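Local coordinates for protein decapping nuclease RAI1 (Scheffersomyces stipitis, PDB 5BTO) that removes NAD caps from RNA and also hydrolyses triphosphate and methylguanosine-capped RNA 5' ends, using a divalent metal cation, at residues A[277-280]-A[281-285]; A[313-316]-A[317-321]. All coordinates share one frame; numbering follows the deposited sequence.

Overall arrangement
Interaction 1 (277-285) lies on helix 266-286, the crossover helix between strands 254-261 and 290-296 of the PD-(D/E)XK nuclease fold; interaction 2 (313-321) is the short helix 313-318 and the turn after it. Their centres are about 14 Å apart, and the two meet directly: NE1 of Trp280 lies 3.5 Å from CG of Pro314, and CD1 of Ile317 lies 3.9 Å from CA of Phe277. Gln282 of interaction 1 belongs to the substrate site, its side chain about 3 Å from that of Lys258 at nearest atoms. Ile313 of interaction 2 stays about 9 Å from the side chains of both Lys258 and metal ligand Glu256.

Interaction 1: residues A[277-280]-A[281-285]; sequences FKTW and AQCFL
Trp280 and Phe284 sit one turn apart on helix 266-286, the helix of the beta-alpha-beta crossover that joins strands 254-261 and 290-296 in this PD-(D/E)XK nuclease fold. Four successive i to i+4 backbone hydrogen bonds run through the contact, the shortest from Phe284 N to Trp280 O at 2.7 Å. The two aromatic side chains lie side by side and point the same way, since each has CG anti to its own backbone N (chi1 169° for Trp280, 177° for Phe284). Their planes are near parallel, at 26°, but slid apart: the centroids of the Trp280 six-membered ring and the Phe284 ring are 5.0 Å apart and the rings barely overlap. CZ2 of Trp280 comes over the face of the Phe284 ring, offset toward its rim, 3.7 Å from CG; Phe284 CB in turn makes a CH-pi contact over the indole, 4.1 Å from the five-membered-ring centroid. Leu337 and Cys333 of helix 333-350 and the nearby loops pack against this aromatic pair. The methyl of Ala281 touches Leu122 of helix 115-123. Thr279, Gln282 and Cys283 face strand 254-261, which carries Glu256 and Lys258. Gln282, a substrate-binding residue, runs extended beyond CG, back past the carbonyl of Lys278 (CG 3.3 Å from Lys278 O), and its OE1 accepts a hydrogen bond from Lys258, also substrate-binding; its side chain touches metal ligand Glu256. One turn back, the hydroxyl of Thr279 is hydrogen-bonded to Tyr293 and to the carbonyl of Lys275, which probably fixes its rotation. Its methyl is left facing Cys283, with CG2 4.1 Å from SG.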
ATOM      1  N   PHE A 277      11.470  11.104 -17.947  1.00 12.77           N
ATOM      2  CA  PHE A 277      10.301  10.570 -17.252  1.00 11.99           C
ATOM      3  C   PHE A 277       9.472  11.697 -16.627  1.00 12.88           C
ATOM      4  O   PHE A 277       8.249  11.708 -16.746  1.00 11.78           O
ATOM      5  CB  PHE A 277      10.741   9.581 -16.163  1.00 10.92           C
ATOM      6  CG  PHE A 277       9.616   9.135 -15.250  1.00 10.34           C
ATOM      7  CD1 PHE A 277       8.518   8.471 -15.760  1.00 12.83           C
ATOM      8  CD2 PHE A 277       9.697   9.359 -13.888  1.00 11.93           C
ATOM      9  CE1 PHE A 277       7.482   8.053 -14.923  1.00 13.34           C
ATOM     10  CE2 PHE A 277       8.677   8.948 -13.035  1.00 13.82           C
ATOM     11  CZ  PHE A 277       7.567   8.290 -13.557  1.00 13.32           C
ATOM     12  N   LYS A 278      10.132  12.637 -15.951  1.00 12.92           N
ATOM     13  CA  LYS A 278       9.406  13.779 -15.388  1.00 13.07           C
ATOM     14  C   LYS A 278       8.709  14.601 -16.478  1.00 12.17           C
ATOM     15  O   LYS A 278       7.585  15.052 -16.302  1.00 12.95           O
ATOM     16  CB  LYS A 278      10.310  14.660 -14.527  1.00 15.99           C
ATOM     17  CG  LYS A 278      10.592  14.060 -13.140  1.00 21.90           C
ATOM     18  CD  LYS A 278      11.352  15.035 -12.243  1.00 27.48           C
ATOM     19  CE  LYS A 278      11.729  14.406 -10.897  1.00 31.01           C
ATOM     20  NZ  LYS A 278      13.010  13.622 -10.958  1.00 30.86           N
ATOM     21  N   THR A 279       9.387  14.795 -17.605  1.00 12.48           N
ATOM     22  CA  THR A 279       8.773  15.502 -18.716  1.00 13.11           C
ATOM     23  C   THR A 279       7.556  14.745 -19.253  1.00 12.73           C
ATOM     24  O   THR A 279       6.518  15.347 -19.539  1.00 12.94           O
ATOM     25  CB  THR A 279       9.785  15.757 -19.847  1.00 13.47           C
ATOM     26  OG1 THR A 279      10.805  16.638 -19.370  1.00 17.23           O
ATOM     27  CG2 THR A 279       9.091  16.392 -21.087  1.00 14.82           C
ATOM     28  N   TRP A 280       7.676  13.431 -19.406  1.00 12.64           N
ATOM     29  CA  TRP A 280       6.526  12.632 -19.816  1.00 11.75           C
ATOM     30  C   TRP A 280       5.359  12.853 -18.834  1.00 12.15           C
ATOM     31  O   TRP A 280       4.205  13.063 -19.235  1.00 13.66           O
ATOM     32  CB  TRP A 280       6.871  11.130 -19.888  1.00 13.05           C
ATOM     33  CG  TRP A 280       5.619  10.331 -20.035  1.00 13.30           C
ATOM     34  CD1 TRP A 280       4.894  10.139 -21.181  1.00 14.88           C
ATOM     35  CD2 TRP A 280       4.876   9.699 -18.980  1.00 12.65           C
ATOM     36  NE1 TRP A 280       3.762   9.407 -20.907  1.00 13.25           N
ATOM     37  CE2 TRP A 280       3.729   9.125 -19.565  1.00 13.68           C
ATOM     38  CE3 TRP A 280       5.083   9.551 -17.604  1.00 13.30           C
ATOM     39  CZ2 TRP A 280       2.793   8.410 -18.819  1.00 15.81           C
ATOM     40  CZ3 TRP A 280       4.147   8.847 -16.862  1.00 15.46           C
ATOM     41  CH2 TRP A 280       3.022   8.281 -17.473  1.00 15.08           C
ATOM     42  N   ALA A 281       5.661  12.791 -17.546  1.00 11.13           N
ATOM     43  CA  ALA A 281       4.604  12.928 -16.542  1.00 11.83           C
ATOM     44  C   ALA A 281       3.889  14.268 -16.682  1.00 13.22           C
ATOM     45  O   ALA A 281       2.658  14.317 -16.675  1.00 12.85           O
ATOM     46  CB  ALA A 281       5.162  12.756 -15.122  1.00 12.66           C
ATOM     47  N   GLN A 282       4.661  15.346 -16.809  1.00 12.10           N
ATOM     48  CA  GLN A 282       4.108  16.696 -16.943  1.00 14.50           C
ATOM     49  C   GLN A 282       3.230  16.822 -18.175  1.00 13.60           C
ATOM     50  O   GLN A 282       2.122  17.369 -18.123  1.00 16.14           O
ATOM     51  CB  GLN A 282       5.235  17.719 -17.077  1.00 20.18           C
ATOM     52  CG  GLN A 282       6.046  17.931 -15.830  1.00 28.07           C
ATOM     53  CD  GLN A 282       7.170  18.918 -16.057  1.00 35.01           C
ATOM     54  OE1 GLN A 282       7.150  19.688 -17.025  1.00 38.14           O
ATOM     55  NE2 GLN A 282       8.161  18.900 -15.172  1.00 37.41           N
ATOM     56  N   CYS A 283       3.732  16.313 -19.288  1.00 13.32           N
ATOM     57  CA  CYS A 283       3.033  16.446 -20.560  1.00 13.71           C
ATOM     58  C   CYS A 283       1.812  15.547 -20.635  1.00 12.61           C
ATOM     59  O   CYS A 283       0.762  15.959 -21.137  1.00 14.02           O
ATOM     60  CB  CYS A 283       3.986  16.169 -21.720  1.00 14.68           C
ATOM     61  SG  CYS A 283       5.212  17.483 -21.890  1.00 16.98           S
ATOM     62  N   PHE A 284       1.941  14.330 -20.108  1.00 11.83           N
ATOM     63  CA  PHE A 284       0.833  13.385 -20.108  1.00 12.93           C
ATOM     64  C   PHE A 284      -0.353  13.933 -19.310  1.00 12.26           C
ATOM     65  O   PHE A 284      -1.504  13.871 -19.762  1.00 15.09           O
ATOM     66  CB  PHE A 284       1.282  12.040 -19.529  1.00 15.08           C
ATOM     67  CG  PHE A 284       0.189  11.034 -19.437  1.00 17.39           C
ATOM     68  CD1 PHE A 284      -0.198  10.316 -20.550  1.00 21.02           C
ATOM     69  CD2 PHE A 284      -0.454  10.800 -18.232  1.00 22.15           C
ATOM     70  CE1 PHE A 284      -1.208   9.384 -20.468  1.00 24.41           C
ATOM     71  CE2 PHE A 284      -1.472   9.869 -18.144  1.00 24.69           C
ATOM     72  CZ  PHE A 284      -1.847   9.160 -19.262  1.00 26.06           C
ATOM     73  N   LEU A 285      -0.071  14.455 -18.122  1.00 11.44           N
ATOM     74  CA  LEU A 285      -1.119  15.021 -17.275  1.00 12.75           C
ATOM     75  C   LEU A 285      -1.802  16.214 -17.914  1.00 12.88           C
ATOM     76  O   LEU A 285      -3.014  16.406 -17.737  1.00 16.03           O
ATOM     77  CB  LEU A 285      -0.563  15.427 -15.910  1.00 13.99           C
ATOM     78  CG  LEU A 285      -0.147  14.279 -14.995  1.00 15.96           C
ATOM     79  CD1 LEU A 285       0.547  14.822 -13.747  1.00 18.37           C
ATOM     80  CD2 LEU A 285      -1.374  13.463 -14.609  1.00 19.23           C
TER

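Interaction 2: residues A[313-316]-A[317-321]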
ATOM      1  N   ILE A 313       7.270   8.171 -25.417  1.00 13.20           N
ATOM      2  CA  ILE A 313       8.286   8.184 -24.368  1.00 13.23           C
ATOM      3  C   ILE A 313       8.279   6.927 -23.475  1.00 14.52           C
ATOM      4  O   ILE A 313       9.339   6.394 -23.153  1.00 13.27           O
ATOM      5  CB  ILE A 313       8.237   9.473 -23.505  1.00 12.72           C
ATOM      6  CG1 ILE A 313       8.613  10.693 -24.364  1.00 13.58           C
ATOM      7  CG2 ILE A 313       9.190   9.349 -22.314  1.00 12.26           C
ATOM      8  CD1 ILE A 313       8.426  12.037 -23.664  1.00 15.09           C
ATOM      9  N   PRO A 314       7.090   6.450 -23.074  1.00 13.91           N
ATOM     10  CA  PRO A 314       7.113   5.272 -22.187  1.00 14.27           C
ATOM     11  C   PRO A 314       7.860   4.082 -22.793  1.00 14.61           C
ATOM     12  O   PRO A 314       8.574   3.385 -22.068  1.00 14.92           O
ATOM     13  CB  PRO A 314       5.624   4.958 -21.989  1.00 14.35           C
ATOM     14  CG  PRO A 314       4.972   6.311 -22.085  1.00 13.91           C
ATOM     15  CD  PRO A 314       5.732   7.012 -23.210  1.00 13.56           C
ATOM     16  N   LEU A 315       7.725   3.866 -24.100  1.00 14.84           N
ATOM     17  CA  LEU A 315       8.402   2.745 -24.741  1.00 14.48           C
ATOM     18  C   LEU A 315       9.911   2.997 -24.875  1.00 15.40           C
ATOM     19  O   LEU A 315      10.721   2.074 -24.725  1.00 14.99           O
ATOM     20  CB  LEU A 315       7.772   2.432 -26.100  1.00 15.42           C
ATOM     21  CG  LEU A 315       8.351   1.229 -26.839  1.00 16.82           C
ATOM     22  CD1 LEU A 315       8.223  -0.056 -26.022  1.00 18.65           C
ATOM     23  CD2 LEU A 315       7.672   1.089 -28.192  1.00 20.54           C
ATOM     24  N   LEU A 316      10.297   4.241 -25.144  1.00 14.22           N
ATOM     25  CA  LEU A 316      11.726   4.580 -25.127  1.00 15.65           C
ATOM     26  C   LEU A 316      12.358   4.231 -23.781  1.00 16.27           C
ATOM     27  O   LEU A 316      13.446   3.655 -23.717  1.00 17.57           O
ATOM     28  CB  LEU A 316      11.952   6.057 -25.423  1.00 17.17           C
ATOM     29  CG  LEU A 316      11.813   6.507 -26.871  1.00 20.21           C
ATOM     30  CD1 LEU A 316      12.040   8.004 -26.959  1.00 19.67           C
ATOM     31  CD2 LEU A 316      12.824   5.750 -27.741  1.00 21.93           C
ATOM     32  N   ILE A 317      11.672   4.584 -22.702  1.00 14.19           N
ATOM     33  CA  ILE A 317      12.176   4.280 -21.364  1.00 14.96           C
ATOM     34  C   ILE A 317      12.228   2.764 -21.116  1.00 15.66           C
ATOM     35  O   ILE A 317      13.233   2.229 -20.617  1.00 17.25           O
ATOM     36  CB  ILE A 317      11.331   5.003 -20.299  1.00 14.11           C
ATOM     37  CG1 ILE A 317      11.612   6.513 -20.350  1.00 14.74           C
ATOM     38  CG2 ILE A 317      11.624   4.473 -18.896  1.00 16.01           C
ATOM     39  CD1 ILE A 317      10.716   7.322 -19.448  1.00 16.24           C
ATOM     40  N   LYS A 318      11.162   2.071 -21.484  1.00 15.38           N
ATOM     41  CA  LYS A 318      11.109   0.624 -21.311  1.00 16.02           C
ATOM     42  C   LYS A 318      12.254  -0.077 -22.034  1.00 17.43           C
ATOM     43  O   LYS A 318      12.849  -1.020 -21.501  1.00 19.79           O
ATOM     44  CB  LYS A 318       9.767   0.067 -21.789  1.00 18.11           C
ATOM     45  CG  LYS A 318       9.595  -1.429 -21.554  1.00 21.86           C
ATOM     46  CD  LYS A 318       8.208  -1.881 -21.968  1.00 27.26           C
ATOM     47  CE  LYS A 318       7.970  -3.348 -21.637  1.00 35.48           C
ATOM     48  NZ  LYS A 318       7.813  -3.582 -20.166  1.00 40.13           N
ATOM     49  N   ASN A 319      12.545   0.375 -23.254  1.00 16.88           N
ATOM     50  CA  ASN A 319      13.579  -0.245 -24.074  1.00 17.71           C
ATOM     51  C   ASN A 319      15.018   0.184 -23.783  1.00 22.06           C
ATOM     52  O   ASN A 319      15.957  -0.280 -24.451  1.00 26.05           O
ATOM     53  CB  ASN A 319      13.269  -0.023 -25.548  1.00 19.40           C
ATOM     54  CG  ASN A 319      12.120  -0.872 -26.022  1.00 22.98           C
ATOM     55  OD1 ASN A 319      11.798  -1.887 -25.411  1.00 26.92           O
ATOM     56  ND2 ASN A 319      11.493  -0.466 -27.116  1.00 25.84           N
ATOM     57  N   ASN A 320      15.192   1.060 -22.802  1.00 18.98           N
ATOM     58  CA  ASN A 320      16.530   1.447 -22.344  1.00 20.87           C
ATOM     59  C   ASN A 320      17.132   0.421 -21.376  1.00 30.45           C
ATOM     60  O   ASN A 320      16.660   0.273 -20.256  1.00 33.88           O
ATOM     61  CB  ASN A 320      16.476   2.816 -21.658  1.00 21.72           C
ATOM     62  CG  ASN A 320      17.823   3.249 -21.113  1.00 22.36           C
ATOM     63  OD1 ASN A 320      18.862   2.717 -21.504  1.00 25.24           O
ATOM     64  ND2 ASN A 320      17.812   4.222 -20.210  1.00 23.34           N
ATOM     65  N   ALA A 321      18.183  -0.269 -21.805  1.00 36.18           N
ATOM     66  CA  ALA A 321      18.840  -1.275 -20.963  1.00 41.46           C
ATOM     67  C   ALA A 321      19.301  -0.733 -19.602  1.00 44.03           C
ATOM     68  O   ALA A 321      19.120  -1.390 -18.571  1.00 46.43           O
ATOM     69  CB  ALA A 321      20.012  -1.900 -21.702  1.00 42.77           C
TER
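Ile313 and Ile317 form the buried stripe of helix 313-318, a short surface helix packed against the crossover helix 266-286. Across one turn Ile313 CG2 meets Ile317 CD1 at 3.8 Å, the two side chains crossing obliquely. With CG1 of Ile317 anti to the carbonyl carbon (chi1 -71°) and the chain extended beyond it, CD1 is carried back along the helix to this methyl. Leu276 and Trp280 receive Ile313, while Ile317 also touches Glu273. Cut back to an alanine, Ile317 would lose CD1, which is likely to leave CG2 of Ile313 without its neighbour and open a gap against helix 266-286. The backbone beneath is regular: Ile317 N bonds to Ile313 O at 3.0 Å, N-H...O angle 166°, and Lys318 N and Asn319 N make the next two bonds, to Pro314 O and Leu315 O.

The other side is looser and exposed. Leu315 and Asn319 meet there, Leu315 CD1 lying 3.5 Å from Asn319 ND2. Lys318 leads its amine away from the helix. Further on, Asn320 N bonds to Ile317 O at 3.2 Å. Lys330 NZ donates hydrogen bonds to the carbonyl oxygens of Ile317 and Lys318, and Asn320 ND2 is held by Glu273 of helix 266-286. The chemistry thus divides: apolar contacts of Ile313, Pro314 and Ile317 seat the short helix on helix 266-286, whereas a cationic amine and a carboxylate from outside the segments hold the departing chain, the amine probably offsetting the partial negative charge of the carbonyls at the C-terminal end.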